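Local coordinates for putative NADH dehydrogenase/NAD(P)H nitroreductase (Bacteroides thetaiotaomicron VPI-5482, PDB 3KWK), which binds flavin mononucleotide and is probably an oxidoreductase of the FMN-dependent nitroreductase family, at residues E18-R23 / A111-G116; D100-A105 / A119-A124; M43-G48 / R52-V57. All blocks are in the same frame, centred on the assembly; numbering follows the deposited sequence.

Interaction 1: residues E18-R23 / A111-G116; sequences ERKSVR and AAESMG. With FMN (flavin mononucleotide), chain B.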
loop_
_atom_site.group_PDB
_atom_site.type_symbol
_atom_site.label_atom_id
_atom_site.label_comp_id
_atom_site.label_asym_id
_atom_site.label_seq_id
_atom_site.Cartn_x
_atom_site.Cartn_y
_atom_site.Cartn_z
ATOM N N GLU A 18 -0.594 14.419 2.989
ATOM C CA GLU A 18 0.514 15.287 2.607
ATOM C C GLU A 18 1.469 14.620 1.625
ATOM O O GLU A 18 2.157 15.288 0.839
ATOM C CB GLU A 18 1.297 15.696 3.848
ATOM C CG GLU A 18 2.509 16.574 3.603
ATOM C CD GLU A 18 2.201 17.880 2.873
ATOM O OE1 GLU A 18 1.094 18.448 3.061
ATOM O OE2 GLU A 18 3.106 18.329 2.126
ATOM N N ARG A 19 1.519 13.295 1.653
ATOM C CA ARG A 19 2.458 12.579 0.823
ATOM C C ARG A 19 2.272 12.942 -0.664
ATOM O O ARG A 19 1.141 13.056 -1.163
ATOM C CB ARG A 19 2.290 11.059 0.999
ATOM C CG ARG A 19 3.205 10.178 0.192
ATOM C CD ARG A 19 2.586 8.868 -0.326
ATOM N NE ARG A 19 1.393 9.167 -1.134
ATOM C CZ ARG A 19 1.414 9.626 -2.391
ATOM N NH1 ARG A 19 2.555 9.705 -3.083
ATOM N NH2 ARG A 19 0.269 9.960 -2.971
ATOM N N LYS A 20 3.386 13.127 -1.346
ATOM C CA LYS A 20 3.374 13.287 -2.804
ATOM C C LYS A 20 4.622 12.720 -3.412
ATOM O O LYS A 20 5.603 12.476 -2.689
ATOM C CB LYS A 20 3.169 14.753 -3.224
ATOM C CG LYS A 20 4.406 15.668 -3.248
ATOM C CD LYS A 20 5.015 15.858 -1.880
ATOM C CE LYS A 20 4.253 16.798 -0.951
ATOM N NZ LYS A 20 4.755 16.801 0.485
ATOM N N SER A 21 4.580 12.499 -4.725
ATOM C CA SER A 21 5.735 11.983 -5.452
ATOM C C SER A 21 6.744 13.128 -5.607
ATOM O O SER A 21 6.404 14.223 -6.110
ATOM C CB SER A 21 5.337 11.453 -6.808
ATOM O OG SER A 21 4.620 10.199 -6.699
ATOM N N VAL A 22 7.980 12.920 -5.156
ATOM C CA VAL A 22 9.031 13.937 -5.317
ATOM C C VAL A 22 10.124 13.316 -6.220
ATOM O O VAL A 22 10.623 12.202 -5.933
ATOM C CB VAL A 22 9.629 14.299 -3.959
ATOM C CG1 VAL A 22 10.854 15.186 -4.089
ATOM C CG2 VAL A 22 8.543 14.932 -2.988
ATOM N N ARG A 23 10.461 14.036 -7.291
ATOM C CA ARG A 23 11.341 13.572 -8.334
ATOM C C ARG A 23 12.600 14.395 -8.563
ATOM O O ARG A 23 13.359 14.166 -9.527
ATOM C CB ARG A 23 10.569 13.529 -9.661
ATOM C CG ARG A 23 9.294 12.691 -9.588
ATOM C CD ARG A 23 8.637 12.540 -10.949
ATOM N NE ARG A 23 7.545 11.571 -10.907
ATOM C CZ ARG A 23 6.300 11.841 -10.516
ATOM N NH1 ARG A 23 5.893 13.046 -10.125
ATOM N NH2 ARG A 23 5.423 10.875 -10.494
ATOM N N ALA A 111 6.593 6.887 5.312
ATOM C CA ALA A 111 7.696 7.082 6.223
ATOM C C ALA A 111 8.608 8.215 5.757
ATOM O O ALA A 111 8.968 9.110 6.540
ATOM C CB ALA A 111 8.502 5.723 6.381
ATOM N N ALA A 112 8.974 8.188 4.476
ATOM C CA ALA A 112 9.787 9.243 3.875
ATOM C C ALA A 112 9.156 10.630 4.104
ATOM O O ALA A 112 9.807 11.538 4.615
ATOM C CB ALA A 112 10.023 8.951 2.375
ATOM N N GLU A 113 7.883 10.751 3.759
ATOM C CA GLU A 113 7.181 12.007 3.919
ATOM C C GLU A 113 7.227 12.505 5.370
ATOM O O GLU A 113 7.433 13.706 5.639
ATOM C CB GLU A 113 5.753 11.874 3.461
ATOM C CG GLU A 113 4.906 13.163 3.556
ATOM C CD GLU A 113 5.311 14.231 2.554
ATOM O OE1 GLU A 113 5.467 13.889 1.393
ATOM O OE2 GLU A 113 5.451 15.375 2.966
ATOM N N SER A 114 7.035 11.583 6.307
ATOM C CA SER A 114 6.947 11.946 7.736
ATOM C C SER A 114 8.248 12.461 8.352
ATOM O O SER A 114 8.232 13.064 9.387
ATOM C CB SER A 114 6.476 10.738 8.593
ATOM O OG SER A 114 7.495 9.744 8.764
HETATM N N MSE A 115 9.370 12.189 7.680
HETATM C CA MSE A 115 10.715 12.550 8.133
HETATM C C MSE A 115 11.337 13.622 7.225
HETATM O O MSE A 115 12.538 13.816 7.192
HETATM C CB MSE A 115 11.609 11.303 8.190
HETATM C CG MSE A 115 11.087 10.292 9.261
HETATM SE SE MSE A 115 12.245 8.799 9.487
HETATM C CE MSE A 115 11.754 7.827 7.945
ATOM N N GLY A 116 10.479 14.365 6.528
ATOM C CA GLY A 116 10.935 15.495 5.759
ATOM C C GLY A 116 11.648 15.148 4.463
ATOM O O GLY A 116 12.286 16.005 3.856
HETATM N N1 FMN B . 6.363 7.922 -11.115
HETATM C C2 FMN B . 7.476 8.007 -11.900
HETATM O O2 FMN B . 8.095 9.085 -11.954
HETATM N N3 FMN B . 7.903 6.915 -12.638
HETATM C C4 FMN B . 7.239 5.707 -12.629
HETATM O O4 FMN B . 7.674 4.729 -13.312
HETATM C C4A FMN B . 6.098 5.626 -11.826
HETATM N N5 FMN B . 5.360 4.451 -11.778
HETATM C C5A FMN B . 4.361 4.302 -10.856
HETATM C C6 FMN B . 3.743 3.050 -10.722
HETATM C C7 FMN B . 2.767 2.887 -9.750
HETATM C C7M FMN B . 2.060 1.535 -9.548
HETATM C C8 FMN B . 2.388 3.926 -8.923
HETATM C C8M FMN B . 1.324 3.679 -7.884
HETATM C C9 FMN B . 2.987 5.165 -9.072
HETATM C C9A FMN B . 3.984 5.364 -10.039
HETATM N N10 FMN B . 4.588 6.609 -10.231
HETATM C C10 FMN B . 5.667 6.716 -11.061
HETATM C "C1'" FMN B . 4.176 7.765 -9.397
HETATM C "C2'" FMN B . 2.865 8.360 -9.904
HETATM O "O2'" FMN B . 3.061 9.064 -11.134
HETATM C "C3'" FMN B . 2.200 9.250 -8.833
HETATM O "O3'" FMN B . 1.828 8.468 -7.699
HETATM C "C4'" FMN B . 0.922 9.960 -9.363
HETATM O "O4'" FMN B . 1.299 10.909 -10.370
HETATM C "C5'" FMN B . 0.116 10.647 -8.258
HETATM O "O5'" FMN B . 0.983 11.625 -7.691
HETATM P P FMN B . 1.349 11.608 -6.102
HETATM O O1P FMN B . 2.151 10.325 -5.813
HETATM O O2P FMN B . 2.202 12.891 -6.014
HETATM O O3P FMN B . 0.078 11.665 -5.278
HETATM O O HOH W 1 5.532 18.109 3.644
#

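Interaction 2: residues D100-A105 / A119-A124; sequences DCSAAA and AVWTAA. With FMN (flavin mononucleotide), chain B.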
loop_
_atom_site.group_PDB
_atom_site.type_symbol
_atom_site.label_atom_id
_atom_site.label_comp_id
_atom_site.label_asym_id
_atom_site.label_seq_id
_atom_site.Cartn_x
_atom_site.Cartn_y
_atom_site.Cartn_z
ATOM N N ASP A 100 1.356 -7.454 -1.234
ATOM C CA ASP A 100 2.120 -7.210 -0.033
ATOM C C ASP A 100 3.166 -6.117 -0.273
ATOM O O ASP A 100 3.322 -5.197 0.528
ATOM C CB ASP A 100 2.896 -8.440 0.442
ATOM C CG ASP A 100 2.037 -9.632 0.846
ATOM O OD1 ASP A 100 0.776 -9.617 0.703
ATOM O OD2 ASP A 100 2.688 -10.580 1.369
ATOM N N CYS A 101 3.940 -6.260 -1.358
ATOM C CA CYS A 101 5.040 -5.324 -1.605
ATOM C C CYS A 101 4.524 -3.938 -1.966
ATOM O O CYS A 101 5.238 -2.931 -1.756
ATOM C CB CYS A 101 5.946 -5.837 -2.707
ATOM S SG CYS A 101 6.927 -7.261 -2.203
ATOM N N SER A 102 3.331 -3.832 -2.566
ATOM C CA SER A 102 2.718 -2.501 -2.800
ATOM C C SER A 102 2.346 -1.843 -1.472
ATOM O O SER A 102 2.536 -0.626 -1.298
ATOM C CB SER A 102 1.451 -2.691 -3.622
ATOM O OG SER A 102 1.770 -3.006 -4.965
ATOM N N ALA A 103 1.822 -2.628 -0.522
ATOM C CA ALA A 103 1.541 -2.077 0.806
ATOM C C ALA A 103 2.870 -1.648 1.512
ATOM O O ALA A 103 2.926 -0.598 2.131
ATOM C CB ALA A 103 0.731 -3.097 1.668
ATOM N N ALA A 104 3.924 -2.453 1.332
ATOM C CA ALA A 104 5.246 -2.149 1.902
ATOM C C ALA A 104 5.775 -0.862 1.277
ATOM O O ALA A 104 6.296 0.025 1.973
ATOM C CB ALA A 104 6.262 -3.295 1.690
ATOM N N ALA A 105 5.641 -0.758 -0.042
ATOM C CA ALA A 105 6.122 0.425 -0.717
ATOM C C ALA A 105 5.389 1.665 -0.231
ATOM O O ALA A 105 6.014 2.707 -0.048
ATOM C CB ALA A 105 5.971 0.267 -2.241
ATOM N N ALA A 119 10.128 11.043 -1.899
ATOM C CA ALA A 119 10.368 9.794 -2.597
ATOM C C ALA A 119 9.362 9.651 -3.727
ATOM O O ALA A 119 8.356 10.376 -3.749
ATOM C CB ALA A 119 10.247 8.649 -1.603
ATOM N N VAL A 120 9.619 8.705 -4.637
ATOM C CA VAL A 120 8.648 8.397 -5.701
ATOM C C VAL A 120 8.737 6.894 -6.035
ATOM O O VAL A 120 9.837 6.339 -6.165
ATOM C CB VAL A 120 8.930 9.264 -6.966
ATOM C CG1 VAL A 120 10.399 9.114 -7.507
ATOM C CG2 VAL A 120 7.898 8.997 -8.088
ATOM N N TRP A 121 7.563 6.299 -6.189
ATOM C CA TRP A 121 7.445 4.933 -6.699
ATOM C C TRP A 121 7.682 4.959 -8.186
ATOM O O TRP A 121 6.936 5.606 -8.917
ATOM C CB TRP A 121 6.027 4.462 -6.373
ATOM C CG TRP A 121 5.590 3.085 -6.851
ATOM C CD1 TRP A 121 5.894 2.451 -8.012
ATOM C CD2 TRP A 121 4.667 2.260 -6.159
ATOM N NE1 TRP A 121 5.248 1.218 -8.050
ATOM C CE2 TRP A 121 4.504 1.075 -6.918
ATOM C CE3 TRP A 121 3.998 2.398 -4.940
ATOM C CZ2 TRP A 121 3.625 0.069 -6.550
ATOM C CZ3 TRP A 121 3.128 1.393 -4.557
ATOM C CH2 TRP A 121 2.984 0.229 -5.350
ATOM N N THR A 122 8.722 4.291 -8.654
ATOM C CA THR A 122 8.924 4.082 -10.087
ATOM C C THR A 122 8.766 2.593 -10.404
ATOM O O THR A 122 9.402 1.753 -9.770
ATOM C CB THR A 122 10.243 4.696 -10.611
ATOM O OG1 THR A 122 11.365 3.851 -10.312
ATOM C CG2 THR A 122 10.506 6.136 -10.015
ATOM N N ALA A 123 7.898 2.288 -11.371
ATOM C CA ALA A 123 7.567 0.885 -11.633
ATOM C C ALA A 123 8.736 0.140 -12.199
ATOM O O ALA A 123 9.396 0.618 -13.114
ATOM C CB ALA A 123 6.389 0.791 -12.649
ATOM N N ALA A 124 8.960 -1.074 -11.684
ATOM C CA ALA A 124 9.752 -2.090 -12.374
ATOM C C ALA A 124 8.687 -3.065 -12.930
ATOM O O ALA A 124 8.208 -2.881 -14.060
ATOM C CB ALA A 124 10.815 -2.754 -11.409
HETATM N N1 FMN B . 6.363 7.922 -11.115
HETATM C C2 FMN B . 7.476 8.007 -11.900
HETATM O O2 FMN B . 8.095 9.085 -11.954
HETATM N N3 FMN B . 7.903 6.915 -12.638
HETATM C C4 FMN B . 7.239 5.707 -12.629
HETATM O O4 FMN B . 7.674 4.729 -13.312
HETATM C C4A FMN B . 6.098 5.626 -11.826
HETATM N N5 FMN B . 5.360 4.451 -11.778
HETATM C C5A FMN B . 4.361 4.302 -10.856
HETATM C C6 FMN B . 3.743 3.050 -10.722
HETATM C C7 FMN B . 2.767 2.887 -9.750
HETATM C C7M FMN B . 2.060 1.535 -9.548
HETATM C C8 FMN B . 2.388 3.926 -8.923
HETATM C C8M FMN B . 1.324 3.679 -7.884
HETATM C C9 FMN B . 2.987 5.165 -9.072
HETATM C C9A FMN B . 3.984 5.364 -10.039
HETATM N N10 FMN B . 4.588 6.609 -10.231
HETATM C C10 FMN B . 5.667 6.716 -11.061
HETATM C "C1'" FMN B . 4.176 7.765 -9.397
HETATM C "C2'" FMN B . 2.865 8.360 -9.904
HETATM O "O2'" FMN B . 3.061 9.064 -11.134
HETATM C "C3'" FMN B . 2.200 9.250 -8.833
HETATM O "O3'" FMN B . 1.828 8.468 -7.699
HETATM C "C4'" FMN B . 0.922 9.960 -9.363
HETATM O "O4'" FMN B . 1.299 10.909 -10.370
HETATM C "C5'" FMN B . 0.116 10.647 -8.258
HETATM O "O5'" FMN B . 0.983 11.625 -7.691
HETATM P P FMN B . 1.349 11.608 -6.102
HETATM O O1P FMN B . 2.151 10.325 -5.813
HETATM O O2P FMN B . 2.202 12.891 -6.014
HETATM O O3P FMN B . 0.078 11.665 -5.278
#

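Interaction 3: residues M43-G48 / R52-V57; sequences MSAPSG and RPWEFV. With FMN (flavin mononucleotide), chain C.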
loop_
_atom_site.group_PDB
_atom_site.type_symbol
_atom_site.label_atom_id
_atom_site.label_comp_id
_atom_site.label_asym_id
_atom_site.label_seq_id
_atom_site.Cartn_x
_atom_site.Cartn_y
_atom_site.Cartn_z
HETATM N N MSE A 43 8.609 -3.157 6.268
HETATM C CA MSE A 43 8.402 -4.499 6.836
HETATM C C MSE A 43 7.138 -4.606 7.710
HETATM O O MSE A 43 6.695 -5.720 7.985
HETATM C CB MSE A 43 9.649 -4.954 7.582
HETATM C CG MSE A 43 10.737 -5.403 6.592
HETATM SE SE MSE A 43 12.454 -5.911 7.287
HETATM C CE MSE A 43 12.654 -4.430 8.467
ATOM N N SER A 44 6.513 -3.471 8.069
ATOM C CA SER A 44 5.299 -3.461 8.938
ATOM C C SER A 44 4.028 -3.624 8.133
ATOM O O SER A 44 2.952 -3.689 8.719
ATOM C CB SER A 44 5.223 -2.149 9.701
ATOM O OG SER A 44 6.409 -1.970 10.477
ATOM N N ALA A 45 4.149 -3.723 6.817
ATOM C CA ALA A 45 2.981 -3.967 5.962
ATOM C C ALA A 45 2.182 -5.237 6.330
ATOM O O ALA A 45 2.705 -6.222 6.894
ATOM C CB ALA A 45 3.436 -4.098 4.481
ATOM N N PRO A 46 0.889 -5.247 5.948
ATOM C CA PRO A 46 0.137 -6.486 6.043
ATOM C C PRO A 46 0.697 -7.456 4.978
ATOM O O PRO A 46 1.419 -7.015 4.075
ATOM C CB PRO A 46 -1.291 -6.070 5.684
ATOM C CG PRO A 46 -1.116 -4.842 4.814
ATOM C CD PRO A 46 0.065 -4.132 5.428
ATOM N N SER A 47 0.366 -8.743 5.083
ATOM C CA SER A 47 0.931 -9.768 4.191
ATOM C C SER A 47 0.019 -10.954 4.048
ATOM O O SER A 47 -0.390 -11.473 5.080
ATOM C CB SER A 47 2.263 -10.259 4.774
ATOM O OG SER A 47 2.875 -11.248 3.945
ATOM N N GLY A 48 -0.341 -11.325 2.821
ATOM C CA GLY A 48 -1.150 -12.514 2.602
ATOM C C GLY A 48 -0.570 -13.750 3.282
ATOM O O GLY A 48 0.597 -14.086 3.064
ATOM N N ARG A 52 5.274 -12.578 4.521
ATOM C CA ARG A 52 6.321 -11.581 4.603
ATOM C C ARG A 52 7.357 -11.781 3.504
ATOM O O ARG A 52 8.538 -11.927 3.772
ATOM C CB ARG A 52 6.959 -11.491 5.982
ATOM C CG ARG A 52 5.924 -11.450 7.133
ATOM C CD ARG A 52 6.573 -11.482 8.494
ATOM N NE ARG A 52 5.539 -11.656 9.502
ATOM C CZ ARG A 52 5.766 -11.726 10.812
ATOM N NH1 ARG A 52 6.983 -11.632 11.279
ATOM N NH2 ARG A 52 4.742 -11.888 11.645
ATOM N N PRO A 53 6.881 -11.762 2.249
ATOM C CA PRO A 53 7.746 -12.124 1.133
ATOM C C PRO A 53 8.661 -11.025 0.616
ATOM O O PRO A 53 9.424 -11.228 -0.332
ATOM C CB PRO A 53 6.738 -12.493 0.040
ATOM C CG PRO A 53 5.622 -11.541 0.259
ATOM C CD PRO A 53 5.515 -11.456 1.790
ATOM N N TRP A 54 8.612 -9.866 1.237
ATOM C CA TRP A 54 9.430 -8.720 0.808
ATOM C C TRP A 54 10.918 -8.889 1.019
ATOM O O TRP A 54 11.358 -9.532 1.975
ATOM C CB TRP A 54 8.947 -7.441 1.462
ATOM C CG TRP A 54 8.599 -7.615 2.889
ATOM C CD1 TRP A 54 9.436 -7.913 3.897
ATOM C CD2 TRP A 54 7.283 -7.594 3.446
ATOM N NE1 TRP A 54 8.757 -8.039 5.083
ATOM C CE2 TRP A 54 7.416 -7.886 4.817
ATOM C CE3 TRP A 54 6.007 -7.382 2.915
ATOM C CZ2 TRP A 54 6.312 -7.882 5.689
ATOM C CZ3 TRP A 54 4.930 -7.399 3.770
ATOM C CH2 TRP A 54 5.085 -7.693 5.122
ATOM N N GLU A 55 11.677 -8.315 0.106
ATOM C CA GLU A 55 13.122 -8.178 0.155
ATOM C C GLU A 55 13.448 -6.770 -0.311
ATOM O O GLU A 55 12.913 -6.329 -1.339
ATOM C CB GLU A 55 13.792 -9.238 -0.762
ATOM C CG GLU A 55 13.493 -10.710 -0.396
ATOM C CD GLU A 55 14.165 -11.213 0.882
ATOM O OE1 GLU A 55 15.106 -10.594 1.418
ATOM O OE2 GLU A 55 13.694 -12.269 1.370
ATOM N N PHE A 56 14.330 -6.060 0.415
ATOM C CA PHE A 56 14.654 -4.689 0.051
ATOM C C PHE A 56 16.124 -4.566 -0.301
ATOM O O PHE A 56 16.993 -5.033 0.448
ATOM C CB PHE A 56 14.358 -3.750 1.225
ATOM C CG PHE A 56 12.942 -3.877 1.728
ATOM C CD1 PHE A 56 11.915 -3.186 1.098
ATOM C CD2 PHE A 56 12.629 -4.747 2.758
ATOM C CE1 PHE A 56 10.602 -3.318 1.529
ATOM C CE2 PHE A 56 11.326 -4.902 3.173
ATOM C CZ PHE A 56 10.319 -4.190 2.572
ATOM N N VAL A 57 16.411 -3.938 -1.432
ATOM C CA VAL A 57 17.811 -3.654 -1.809
ATOM C C VAL A 57 17.980 -2.144 -1.653
ATOM O O VAL A 57 17.332 -1.369 -2.325
ATOM C CB VAL A 57 18.184 -4.126 -3.212
ATOM C CG1 VAL A 57 19.676 -3.908 -3.538
ATOM C CG2 VAL A 57 17.815 -5.600 -3.435
HETATM N N1 FMN C . -6.729 -11.842 6.423
HETATM C C2 FMN C . -7.899 -12.542 6.473
HETATM O O2 FMN C . -8.436 -12.743 7.577
HETATM N N3 FMN C . -8.475 -13.036 5.313
HETATM C C4 FMN C . -7.907 -12.859 4.070
HETATM O O4 FMN C . -8.477 -13.320 3.032
HETATM C C4A FMN C . -6.707 -12.145 4.025
HETATM N N5 FMN C . -6.060 -11.943 2.813
HETATM C C5A FMN C . -4.995 -11.087 2.735
HETATM C C6 FMN C . -4.465 -10.777 1.474
HETATM C C7 FMN C . -3.420 -9.870 1.393
HETATM C C7M FMN C . -2.803 -9.482 0.038
HETATM C C8 FMN C . -2.888 -9.276 2.521
HETATM C C8M FMN C . -1.754 -8.294 2.361
HETATM C C9 FMN C . -3.401 -9.599 3.765
HETATM C C9A FMN C . -4.465 -10.507 3.883
HETATM N N10 FMN C . -4.986 -10.875 5.127
HETATM C C10 FMN C . -6.126 -11.624 5.187
HETATM C "C1'" FMN C . -4.412 -10.297 6.367
HETATM C "C2'" FMN C . -3.111 -11.002 6.743
HETATM O "O2'" FMN C . -3.365 -12.320 7.237
HETATM C "C3'" FMN C . -2.284 -10.164 7.740
HETATM O "O3'" FMN C . -1.871 -8.939 7.135
HETATM C "C4'" FMN C . -1.010 -10.910 8.227
HETATM O "O4'" FMN C . -1.403 -12.040 9.017
HETATM C "C5'" FMN C . -0.056 -10.012 9.018
HETATM O "O5'" FMN C . -0.790 -9.566 10.155
HETATM P P FMN C . -1.008 -7.977 10.447
HETATM O O1P FMN C . -1.876 -7.400 9.313
HETATM O O2P FMN C . -1.749 -8.057 11.800
HETATM O O3P FMN C . 0.333 -7.277 10.530
#

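Interaction 1: residues E18-R23 / A111-G116
Glu113, near the end of helix 97-114, carries most of this contact, its carboxylate turned to Arg19 and Lys20 just beyond helix 11-18. The Lys20 side chain crosses that of Glu113 at about a right angle and puts NZ 2.9 Å from Glu113 OE2 and 3.1 Å from Glu113 OE1, two weak hydrogen bonds within one salt bridge. Bends at chi2 and chi3 (-64° and -75°) fold the lysine back far enough for NZ also to meet Glu18 OE2, at 2.8 Å in one of that glutamate's two conformers. The result is a three-residue salt-bridge network, in which the ammonium probably offsets the repulsion between the two carboxylates. Three residues past Glu113, Gly116, with positive phi, is the C-prime residue of the Schellman motif that ends the helix.

Arg19 meets Glu113 with its backbone: CA is 3.3 Å from Glu113 OE1. Its side chain leaves Glu113 and runs along earlier turns of helix 97-114, past Leu110 and Gln106, to present the guanidinium edge to the FMN phosphate, NH1 giving a 2.8 Å bond to O1P and NH2 one of 2.9 Å to O3P. Ser21 N and OG bind the same phosphate, while Arg23 NE and NH2 reach flavin O2 and N1.

Interaction 2: residues D100-A105 / A119-A124
Ala105 sets its methyl over one face of the Trp121 indole, with CB 4.2 Å from the centroid of the six-membered ring and 27° off its normal, a CH-pi contact. The opposite face belongs to FMN: the methyl C7M sits 3.3 Å above the indole plane, offset toward the rim, and Trp121 NE1 comes within 3.4 Å of C7. That makes the indole a spacer between a helix and the dimethylbenzene end of the flavin, packed closely on both faces. It reaches this place because CG stands opposite the backbone N (chi1 177°), which sends the ring away from its own strand and across to the helix.

Ser102 OG meets the ring edge just as closely, near the ring plane and 3.5 Å from Trp121 CH2, but its hydrogen bond goes to Tyr98 O one turn back in the helix. The looseness lies in the backbones, which stay well apart, Ala105 CA and Trp121 CA being 7.6 Å from each other, and no hydrogen bond joins the two segments. No side is open to solvent here: Leu99 of the second subunit packs on both Ser102 and Trp121. Beyond the tryptophan, Ala123 N donates a 3.1 Å hydrogen bond to flavin O4. The contact thus spans from helix 97-114 to strand 118-123, outermost in this chain's sheet, whose neighbour, strand 144-153, supplies Leu147 against Ser102 and Cys148 against Trp121.

Interaction 3: residues M43-G48 / R52-V57
The indole of Trp54 has backbone on both faces: Met43 CA lies 3.7 Å above its plane on one, Arg52 CA 3.8 Å above it on the other, each displaced toward the rim, with Pro53 CD beside Arg52. At the edge, near the ring plane, Pro46 O comes 3.5 Å from Trp54 CZ3. The carbonyls of Met43 and Ala45 approach the same benzo half obliquely, while Ala45 CB packs 3.7 Å from Trp54 CZ3. The ring meets the incoming loop in this way because Trp54 CG stands between its backbone N and carbonyl carbon (chi1 42°), folding the indole toward residues 43-47. Two residues on, Phe56 turns its CE2 to Met43 CG, 3.5 Å away in one of the two conformers of this selenomethionine. Replacing Trp54 by an alanine is likely to open a gap between Met43 and Arg52 and leave the loop after helix 32-43 without the surface it wraps.

At the far end the contact becomes polar. Arg52 N donates to Ser47 OG over 2.8 Å, at an N-H...O angle of 162°, and that hydroxyl is also hydrogen-bonded to Asp100 OD2, so two partners fix its position. Asp100 reaches Gly48 N with its other oxygen and ties the turn to helix 97-114. With its side chain held on the strand side, Ser47 offers its backbone N to the ribityl hydroxyl O3' of an FMN, at 3.0 Å. The phosphate of that cofactor is bound by Arg19 and Ser21 of the second subunit, whose Lys164 also hydrogen-bonds the FMN. Here, then, is the shared flavin site characteristic of dimeric nitroreductases, each chain lending this loop to the FMN held chiefly by its partner.

Along the chain, interaction 3 comes nested inside the long loop closed by interaction 1, while interactions 1 and 2 interleave, with 100-105 preceding 111-116 on the same helix, 97-114. Their centres lie about 13 Å apart, and Val22 N probably hydrogen-bonds to Ala119 O where they touch; both face one FMN, interaction 1 at the phosphate and the pyrimidine edge (O2, N1), interaction 2 at the dimethylbenzene end and O4. The centre of interaction 3 lies about 11 Å from that of interaction 2, linked through Asp100, and about 20 Å from that of interaction 1; it faces the other FMN. Strands 118-123 and 54-59 are the outer strands of the chain's antiparallel sheet. Each subunit therefore builds parts of two flavin sites, joined through helix 97-114.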